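Local coordinates for protein cruciferin (Brassica napus, PDB 3KGL) that probably serves as a seed storage protein of the 11S globulin family, a nutrient reserve laid down as a hexamer, at residues H19-E24 against G199-G204; R193-A198 against K217-G222; A285-N290 against L315-F320. All coordinates share one frame; numbering follows the deposited sequence.

Contact 1 (H19-E24 against G199-G204); sequences HVLKAE and GNNPQG
The side-chain amide of Gln203 offers both its N-H and its carbonyl to two backbone groups flanking Leu21, so one flat group reads successive peptides of strand 19-23. Gln203 NE2 donates to Val20 O at 3.0 Å, meeting that oxygen 22° out of its carbonyl plane, while Val20 O lies close to the plane of the glutamine amide. In return Gln203 OE1 accepts from Lys22 N at 3.1 Å, with the donor nearly in line with the amide C=O. Two bonds of opposite polarity fix both the position and the rotation of the amide, much as a paired strand would use the same two backbone groups. The glutamine gets there by staying extended beyond CG, with CD anti to CA (chi2 -167°). Behind this polar grip, the CD2 methyl of Leu21 bends toward the loop and covers the amide stem, lying 3.5 Å from Gln203 CD and 3.6 Å from Gln203 CB. The same methyl, Leu21 CD2, meets the amide of Asn201, 3.7 Å from Asn201 OD1, with the two side chains crossing at about a right angle. Asn201 in turn shapes the loop: its OD1 accepts from Gln203 N from above the carbonyl plane, an Asx turn, within a type I beta turn closed by Gly204 N bonding to Asn201 O. A weak bond from Asn201 ND2 to Gly204 O adds to the folding of the turn that carries Gln203. In the fold, strand 19-23 is an outermost strand of an antiparallel sheet of the N-terminal cupin: His19 and Leu21 pair with Val30 and Ile28 of strand 26-30, and the loop after strand 194-196 meets the other edge, while Ala23 and Glu24 pack against strand 252-254.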
loop_
_atom_site.group_PDB
_atom_site.type_symbol
_atom_site.label_atom_id
_atom_site.label_comp_id
_atom_site.label_asym_id
_atom_site.label_seq_id
_atom_site.Cartn_x
_atom_site.Cartn_y
_atom_site.Cartn_z
ATOM N N HIS A 19 9.494 -25.046 11.511
ATOM C CA HIS A 19 8.948 -26.222 10.835
ATOM C C HIS A 19 10.006 -26.651 9.842
ATOM O O HIS A 19 10.710 -25.798 9.293
ATOM C CB HIS A 19 7.659 -25.913 10.048
ATOM C CG HIS A 19 6.726 -24.941 10.713
ATOM N ND1 HIS A 19 5.599 -25.345 11.400
ATOM C CD2 HIS A 19 6.729 -23.584 10.754
ATOM C CE1 HIS A 19 4.963 -24.277 11.858
ATOM N NE2 HIS A 19 5.628 -23.197 11.480
ATOM N N VAL A 20 10.127 -27.954 9.594
ATOM C CA VAL A 20 11.051 -28.384 8.554
ATOM C C VAL A 20 10.430 -29.342 7.544
ATOM O O VAL A 20 9.660 -30.220 7.898
ATOM C CB VAL A 20 12.389 -28.878 9.125
ATOM C CG1 VAL A 20 13.163 -29.694 8.092
ATOM C CG2 VAL A 20 13.205 -27.669 9.569
ATOM N N LEU A 21 10.723 -29.116 6.272
ATOM C CA LEU A 21 10.225 -29.969 5.209
ATOM C C LEU A 21 11.403 -30.740 4.694
ATOM O O LEU A 21 12.254 -30.203 3.974
ATOM C CB LEU A 21 9.599 -29.154 4.084
ATOM C CG LEU A 21 8.483 -28.237 4.568
ATOM C CD1 LEU A 21 8.101 -27.275 3.473
ATOM C CD2 LEU A 21 7.308 -29.075 4.999
ATOM N N LYS A 22 11.456 -32.003 5.092
ATOM C CA LYS A 22 12.576 -32.858 4.759
ATOM C C LYS A 22 12.323 -33.487 3.402
ATOM O O LYS A 22 11.318 -34.157 3.195
ATOM C CB LYS A 22 12.808 -33.896 5.871
ATOM C CG LYS A 22 13.049 -33.241 7.236
ATOM C CD LYS A 22 12.831 -34.151 8.438
ATOM C CE LYS A 22 14.164 -34.559 9.061
ATOM N NZ LYS A 22 14.090 -34.721 10.551
ATOM N N ALA A 23 13.231 -33.231 2.468
ATOM C CA ALA A 23 13.128 -33.795 1.130
ATOM C C ALA A 23 14.257 -34.781 0.835
ATOM O O ALA A 23 15.300 -34.742 1.479
ATOM C CB ALA A 23 13.117 -32.682 0.099
ATOM N N GLU A 24 14.021 -35.649 -0.148
ATOM C CA GLU A 24 15.016 -36.589 -0.679
ATOM C C GLU A 24 16.458 -36.089 -0.584
ATOM O O GLU A 24 17.318 -36.783 -0.053
ATOM C CB GLU A 24 14.660 -36.963 -2.135
ATOM C CG GLU A 24 15.705 -37.772 -2.917
ATOM C CD GLU A 24 15.157 -38.398 -4.209
ATOM O OE1 GLU A 24 15.000 -37.691 -5.233
ATOM O OE2 GLU A 24 14.898 -39.619 -4.211
ATOM N N GLY A 199 7.489 -30.515 -7.538
ATOM C CA GLY A 199 7.619 -31.201 -6.270
ATOM C C GLY A 199 6.307 -31.411 -5.545
ATOM O O GLY A 199 5.415 -30.556 -5.543
ATOM N N ASN A 200 6.196 -32.577 -4.924
ATOM C CA ASN A 200 5.115 -32.841 -3.999
ATOM C C ASN A 200 5.602 -32.483 -2.588
ATOM O O ASN A 200 6.773 -32.664 -2.259
ATOM C CB ASN A 200 4.709 -34.317 -4.085
ATOM C CG ASN A 200 3.237 -34.531 -3.823
ATOM O OD1 ASN A 200 2.419 -33.669 -4.125
ATOM N ND2 ASN A 200 2.886 -35.688 -3.263
ATOM N N ASN A 201 4.720 -31.940 -1.761
ATOM C CA ASN A 201 5.031 -31.814 -0.341
ATOM C C ASN A 201 4.006 -32.552 0.492
ATOM O O ASN A 201 2.916 -32.038 0.729
ATOM C CB ASN A 201 5.071 -30.355 0.104
ATOM C CG ASN A 201 5.271 -30.217 1.594
ATOM O OD1 ASN A 201 5.890 -31.072 2.225
ATOM N ND2 ASN A 201 4.750 -29.140 2.170
ATOM N N PRO A 202 4.355 -33.756 0.964
ATOM C CA PRO A 202 3.374 -34.572 1.678
ATOM C C PRO A 202 3.103 -34.014 3.073
ATOM O O PRO A 202 2.103 -34.377 3.686
ATOM C CB PRO A 202 4.058 -35.940 1.770
ATOM C CG PRO A 202 5.352 -35.817 1.006
ATOM C CD PRO A 202 5.686 -34.372 0.992
ATOM N N GLN A 203 3.975 -33.133 3.553
ATOM C CA GLN A 203 3.818 -32.528 4.870
ATOM C C GLN A 203 2.790 -31.422 4.878
ATOM O O GLN A 203 2.210 -31.113 5.927
ATOM C CB GLN A 203 5.135 -31.940 5.336
ATOM C CG GLN A 203 6.206 -32.960 5.644
ATOM C CD GLN A 203 7.348 -32.323 6.384
ATOM O OE1 GLN A 203 8.499 -32.366 5.941
ATOM N NE2 GLN A 203 7.031 -31.688 7.508
ATOM N N GLY A 204 2.591 -30.809 3.712
ATOM C CA GLY A 204 1.610 -29.751 3.558
ATOM C C GLY A 204 2.072 -28.395 4.057
ATOM O O GLY A 204 3.263 -28.198 4.347
#

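Contact 2 (R193-A198 against K217-G222); sequences RPFYLA and KNILNG
Ile219, Asn218 and Leu197 carry this junction, in which an Asx motif at the head of the 3-10 segment 220-222 is docked on the end of strand 194-196. Asn218 works in two directions. Its CG sits between the backbone N and the carbonyl carbon (chi1 64°), and Asn218 ND2 donates an almost straight bond to Ala198 O at 2.8 Å, with the oxygen in the amide plane. Asn218 OD1 turns the other way and accepts from Asn221 N at 2.7 Å, closing the turn. An alanine here would probably leave Ala198 O without this donor and Asn221 N without its side-chain acceptor, making the turn less firmly held. Ile219 N donates to Tyr196 O at 2.8 Å, and the Ile219 CD1 methyl packs beside Leu197 CD1 at 3.7 Å, the two side chains pointing the same way. Ile219 CD1 also reaches Phe195 CB, 4.1 Å away; the ring of Phe195 meets that of Phe60 of strand 54-61, the planes nearly parallel. A second subunit covers the region, with Tyr430 of that subunit bonding to Leu197 O. That same oxygen, Leu197 O, is 3.6 Å from Leu220 CD2.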
loop_
_atom_site.group_PDB
_atom_site.type_symbol
_atom_site.label_atom_id
_atom_site.label_comp_id
_atom_site.label_asym_id
_atom_site.label_seq_id
_atom_site.Cartn_x
_atom_site.Cartn_y
_atom_site.Cartn_z
ATOM N N ARG A 193 3.550 -17.926 0.424
ATOM C CA ARG A 193 2.906 -18.992 -0.314
ATOM C C ARG A 193 3.722 -19.439 -1.497
ATOM O O ARG A 193 3.781 -18.760 -2.517
ATOM C CB ARG A 193 1.502 -18.601 -0.740
ATOM C CG ARG A 193 0.572 -18.421 0.424
ATOM C CD ARG A 193 -0.852 -18.558 -0.020
ATOM N NE ARG A 193 -1.792 -18.126 1.003
ATOM C CZ ARG A 193 -2.557 -18.950 1.699
ATOM N NH1 ARG A 193 -2.490 -20.254 1.498
ATOM N NH2 ARG A 193 -3.388 -18.472 2.600
ATOM N N PRO A 194 4.369 -20.594 -1.351
ATOM C CA PRO A 194 5.085 -21.224 -2.449
ATOM C C PRO A 194 4.051 -21.796 -3.393
ATOM O O PRO A 194 3.036 -22.350 -2.950
ATOM C CB PRO A 194 5.838 -22.372 -1.769
ATOM C CG PRO A 194 5.592 -22.223 -0.304
ATOM C CD PRO A 194 4.350 -21.437 -0.150
ATOM N N PHE A 195 4.286 -21.645 -4.686
ATOM C CA PHE A 195 3.500 -22.375 -5.656
ATOM C C PHE A 195 4.437 -23.333 -6.334
ATOM O O PHE A 195 5.359 -22.922 -7.044
ATOM C CB PHE A 195 2.843 -21.441 -6.658
ATOM C CG PHE A 195 1.642 -20.721 -6.112
ATOM C CD1 PHE A 195 0.363 -21.149 -6.414
ATOM C CD2 PHE A 195 1.793 -19.619 -5.293
ATOM C CE1 PHE A 195 -0.732 -20.484 -5.925
ATOM C CE2 PHE A 195 0.694 -18.952 -4.809
ATOM C CZ PHE A 195 -0.568 -19.386 -5.125
ATOM N N TYR A 196 4.203 -24.616 -6.088
ATOM C CA TYR A 196 5.106 -25.659 -6.531
ATOM C C TYR A 196 4.725 -26.189 -7.903
ATOM O O TYR A 196 3.615 -26.676 -8.115
ATOM C CB TYR A 196 5.136 -26.771 -5.483
ATOM C CG TYR A 196 5.871 -26.364 -4.230
ATOM C CD1 TYR A 196 7.225 -26.075 -4.275
ATOM C CD2 TYR A 196 5.217 -26.251 -3.010
ATOM C CE1 TYR A 196 7.914 -25.698 -3.148
ATOM C CE2 TYR A 196 5.909 -25.858 -1.866
ATOM C CZ TYR A 196 7.261 -25.591 -1.947
ATOM O OH TYR A 196 7.987 -25.210 -0.840
ATOM N N LEU A 197 5.653 -26.090 -8.842
ATOM C CA LEU A 197 5.403 -26.576 -10.196
ATOM C C LEU A 197 5.558 -28.109 -10.374
ATOM O O LEU A 197 4.943 -28.708 -11.253
ATOM C CB LEU A 197 6.314 -25.834 -11.177
ATOM C CG LEU A 197 5.833 -24.521 -11.785
ATOM C CD1 LEU A 197 5.096 -23.741 -10.734
ATOM C CD2 LEU A 197 7.012 -23.726 -12.336
ATOM N N ALA A 198 6.378 -28.745 -9.545
ATOM C CA ALA A 198 6.713 -30.144 -9.770
ATOM C C ALA A 198 6.673 -30.948 -8.492
ATOM O O ALA A 198 5.940 -31.941 -8.381
ATOM C CB ALA A 198 8.083 -30.254 -10.383
ATOM N N LYS A 217 0.281 -30.624 -3.038
ATOM C CA LYS A 217 0.659 -31.093 -4.348
ATOM C C LYS A 217 1.122 -29.920 -5.221
ATOM O O LYS A 217 0.895 -28.764 -4.882
ATOM C CB LYS A 217 -0.528 -31.818 -4.964
ATOM C CG LYS A 217 -1.403 -32.532 -3.927
ATOM C CD LYS A 217 -2.259 -31.534 -3.156
ATOM C CE LYS A 217 -3.329 -32.201 -2.335
ATOM N NZ LYS A 217 -2.754 -33.238 -1.448
ATOM N N ASN A 218 1.796 -30.223 -6.326
ATOM C CA ASN A 218 2.136 -29.199 -7.305
ATOM C C ASN A 218 0.898 -28.668 -7.997
ATOM O O ASN A 218 -0.204 -29.202 -7.836
ATOM C CB ASN A 218 3.128 -29.724 -8.351
ATOM C CG ASN A 218 2.557 -30.853 -9.191
ATOM O OD1 ASN A 218 1.425 -30.773 -9.669
ATOM N ND2 ASN A 218 3.345 -31.916 -9.376
ATOM N N ILE A 219 1.089 -27.612 -8.773
ATOM C CA ILE A 219 -0.019 -26.961 -9.455
ATOM C C ILE A 219 -0.721 -27.911 -10.413
ATOM O O ILE A 219 -1.953 -27.990 -10.418
ATOM C CB ILE A 219 0.457 -25.741 -10.220
ATOM C CG1 ILE A 219 0.807 -24.626 -9.247
ATOM C CG2 ILE A 219 -0.600 -25.274 -11.177
ATOM C CD1 ILE A 219 1.504 -23.488 -9.925
ATOM N N LEU A 220 0.069 -28.642 -11.201
ATOM C CA LEU A 220 -0.447 -29.631 -12.160
ATOM C C LEU A 220 -1.399 -30.662 -11.555
ATOM O O LEU A 220 -2.341 -31.079 -12.208
ATOM C CB LEU A 220 0.701 -30.333 -12.879
ATOM C CG LEU A 220 1.350 -29.588 -14.054
ATOM C CD1 LEU A 220 0.936 -28.127 -14.121
ATOM C CD2 LEU A 220 2.869 -29.708 -14.015
ATOM N N ASN A 221 -1.165 -31.062 -10.311
ATOM C CA ASN A 221 -2.043 -32.012 -9.638
ATOM C C ASN A 221 -3.510 -31.576 -9.560
ATOM O O ASN A 221 -4.409 -32.393 -9.378
ATOM C CB ASN A 221 -1.531 -32.296 -8.228
ATOM C CG ASN A 221 -2.418 -33.273 -7.473
ATOM O OD1 ASN A 221 -3.185 -32.874 -6.586
ATOM N ND2 ASN A 221 -2.327 -34.558 -7.826
ATOM N N GLY A 222 -3.752 -30.282 -9.694
ATOM C CA GLY A 222 -5.075 -29.744 -9.440
ATOM C C GLY A 222 -5.971 -29.779 -10.656
ATOM O O GLY A 222 -7.169 -29.529 -10.566
HETATM O O HOH W 1 1.754 -26.443 -4.836
#

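Contact 3 (A285-N290 against L315-F320); sequences ARCTDN and LPILRF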
loop_
_atom_site.group_PDB
_atom_site.type_symbol
_atom_site.label_atom_id
_atom_site.label_comp_id
_atom_site.label_asym_id
_atom_site.label_seq_id
_atom_site.Cartn_x
_atom_site.Cartn_y
_atom_site.Cartn_z
ATOM N N ALA A 285 17.025 -6.799 -17.170
ATOM C CA ALA A 285 17.739 -6.048 -16.148
ATOM C C ALA A 285 18.643 -6.999 -15.376
ATOM O O ALA A 285 18.543 -8.219 -15.526
ATOM C CB ALA A 285 16.762 -5.366 -15.203
ATOM N N ARG A 286 19.528 -6.435 -14.557
ATOM C CA ARG A 286 20.392 -7.223 -13.683
ATOM C C ARG A 286 19.646 -7.536 -12.379
ATOM O O ARG A 286 19.164 -6.624 -11.701
ATOM C CB ARG A 286 21.691 -6.462 -13.393
ATOM C CG ARG A 286 22.865 -7.332 -12.967
ATOM C CD ARG A 286 23.963 -6.503 -12.313
ATOM N NE ARG A 286 25.154 -7.302 -12.015
ATOM C CZ ARG A 286 25.998 -7.048 -11.015
ATOM N NH1 ARG A 286 25.778 -6.020 -10.203
ATOM N NH2 ARG A 286 27.060 -7.828 -10.819
ATOM N N CYS A 287 19.543 -8.821 -12.043
ATOM C CA CYS A 287 18.789 -9.252 -10.866
ATOM C C CYS A 287 19.645 -9.964 -9.802
ATOM O O CYS A 287 19.183 -10.181 -8.688
ATOM C CB CYS A 287 17.584 -10.114 -11.276
ATOM S SG CYS A 287 16.060 -9.191 -11.737
ATOM N N THR A 288 20.887 -10.317 -10.145
ATOM C CA THR A 288 21.827 -10.922 -9.187
ATOM C C THR A 288 22.994 -9.971 -8.894
ATOM O O THR A 288 23.288 -9.080 -9.691
ATOM C CB THR A 288 22.422 -12.254 -9.716
ATOM O OG1 THR A 288 21.449 -12.959 -10.495
ATOM C CG2 THR A 288 22.868 -13.128 -8.568
ATOM N N ASP A 289 23.668 -10.168 -7.765
ATOM C CA ASP A 289 24.796 -9.315 -7.386
ATOM C C ASP A 289 25.538 -9.919 -6.195
ATOM O O ASP A 289 24.937 -10.612 -5.384
ATOM C CB ASP A 289 24.307 -7.902 -7.049
ATOM C CG ASP A 289 25.387 -6.843 -7.249
ATOM O OD1 ASP A 289 26.583 -7.155 -7.063
ATOM O OD2 ASP A 289 25.043 -5.694 -7.596
ATOM N N ASN A 290 26.838 -9.667 -6.078
ATOM C CA ASN A 290 27.604 -10.264 -4.980
ATOM C C ASN A 290 28.050 -9.282 -3.895
ATOM O O ASN A 290 28.814 -8.348 -4.153
ATOM C CB ASN A 290 28.790 -11.087 -5.496
ATOM C CG ASN A 290 29.422 -11.933 -4.407
ATOM O OD1 ASN A 290 30.121 -11.412 -3.532
ATOM N ND2 ASN A 290 29.172 -13.248 -4.450
ATOM N N LEU A 315 20.516 -2.220 -7.954
ATOM C CA LEU A 315 19.606 -3.073 -8.708
ATOM C C LEU A 315 18.249 -2.399 -8.884
ATOM O O LEU A 315 17.338 -2.602 -8.092
ATOM C CB LEU A 315 19.433 -4.422 -8.017
ATOM C CG LEU A 315 20.648 -5.341 -8.025
ATOM C CD1 LEU A 315 20.173 -6.784 -7.961
ATOM C CD2 LEU A 315 21.495 -5.113 -9.269
ATOM N N PRO A 316 18.123 -1.574 -9.926
ATOM C CA PRO A 316 16.922 -0.828 -10.303
ATOM C C PRO A 316 15.615 -1.605 -10.179
ATOM O O PRO A 316 14.580 -0.996 -9.914
ATOM C CB PRO A 316 17.207 -0.484 -11.757
ATOM C CG PRO A 316 18.668 -0.209 -11.741
ATOM C CD PRO A 316 19.263 -1.214 -10.784
ATOM N N ILE A 317 15.658 -2.919 -10.368
ATOM C CA ILE A 317 14.471 -3.753 -10.196
ATOM C C ILE A 317 13.977 -3.743 -8.738
ATOM O O ILE A 317 12.808 -4.017 -8.467
ATOM C CB ILE A 317 14.715 -5.192 -10.734
ATOM C CG1 ILE A 317 14.165 -6.254 -9.782
ATOM C CG2 ILE A 317 16.200 -5.427 -10.983
ATOM C CD1 ILE A 317 12.792 -6.761 -10.162
ATOM N N LEU A 318 14.861 -3.385 -7.811
ATOM C CA LEU A 318 14.510 -3.311 -6.392
ATOM C C LEU A 318 13.473 -2.242 -6.053
ATOM O O LEU A 318 12.725 -2.397 -5.088
ATOM C CB LEU A 318 15.755 -3.097 -5.538
ATOM C CG LEU A 318 16.562 -4.376 -5.379
ATOM C CD1 LEU A 318 17.863 -4.144 -4.624
ATOM C CD2 LEU A 318 15.696 -5.412 -4.703
ATOM N N ARG A 319 13.443 -1.164 -6.833
ATOM C CA ARG A 319 12.489 -0.075 -6.627
ATOM C C ARG A 319 11.059 -0.587 -6.768
ATOM O O ARG A 319 10.109 0.040 -6.305
ATOM C CB ARG A 319 12.747 1.070 -7.613
ATOM C CG ARG A 319 11.824 2.278 -7.432
ATOM C CD ARG A 319 11.723 2.728 -5.963
ATOM N NE ARG A 319 13.026 3.049 -5.376
ATOM C CZ ARG A 319 13.519 4.279 -5.250
ATOM N NH1 ARG A 319 12.820 5.326 -5.670
ATOM N NH2 ARG A 319 14.716 4.463 -4.703
ATOM N N PHE A 320 10.914 -1.740 -7.405
ATOM C CA PHE A 320 9.609 -2.346 -7.555
ATOM C C PHE A 320 9.362 -3.317 -6.424
ATOM O O PHE A 320 8.270 -3.325 -5.853
ATOM C CB PHE A 320 9.488 -3.033 -8.917
ATOM C CG PHE A 320 9.690 -2.096 -10.083
ATOM C CD1 PHE A 320 8.894 -0.965 -10.228
ATOM C CD2 PHE A 320 10.676 -2.339 -11.030
ATOM C CE1 PHE A 320 9.076 -0.101 -11.291
ATOM C CE2 PHE A 320 10.864 -1.475 -12.098
ATOM C CZ PHE A 320 10.061 -0.355 -12.228
#
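Leu315 sets its two methyls against Arg286, Cys287 and Asp289, each methyl with its own landing point. Leu315 CD1 lies 3.6 Å from Cys287 O, while Leu315 CD2 lies 3.7 Å from Arg286 O and also approaches Asp289 OD2 at 4.0 Å. The leucine has CG anti to its carbonyl carbon (chi1 -69°), and the fork beyond it crosses the side chains of Arg286 and Asp289 at a slant. Arg286 runs outstretched from CG to NE, with CG anti to the backbone N (chi1 -158°). Arg286 CD passes 4.2 Å from Leu315 CD2, and the guanidinium lies over its own chain: one face has Thr288 O above it, offset toward the rim. The end of the arginine is tethered by the salt bridge from Arg286 NH1 to Asp289 OD2 at 2.7 Å, a link within the one segment that is likely to hold the extended chain across the leucine. In 11S globulins two cupin domains follow one another in the chain, and here they meet: strand 288-290 is an outermost strand of a sheet built mostly from the N-terminal cupin, pairing with strand 153-157, whereas Leu315 opens a type I turn that leads into helix 318-321 of the C-terminal cupin. Leu315 also packs on Leu310 of strand 305-310. Further along the turn, Ile317 CG2 lies against Arg286 O, Cys287 SG (3.8 Å) and Ala285 CB (4.3 Å). The other branch of the isoleucine, CG1, also lies near the sulfur, so SG rests against both limbs. Thr288 points its CB away from 315-320, and its OG1 bonds to Glu147 of the N-terminal cupin.

From the N terminus, residues 19-24 come first, and contact 1 closes a loop spanning much of the N-terminal cupin when the chain returns at 199-204. Contact 2 begins just before that return, at 193-198, and closes its shorter loop at 217-222, so the two cross. They also touch, Asn200 OD1 packing on Lys217 CA, and together join the edge strand 19-23, strand 194-196 and the loop leading to helix 225-232. Contact 3 follows in series, its centre about 30 Å from that of contact 1, closing a short loop that holds strands 297-301 and 305-310 and tying strand 288-290 to the C-terminal cupin. Strands 19-23 and 288-290 are the outermost strands of one sheet.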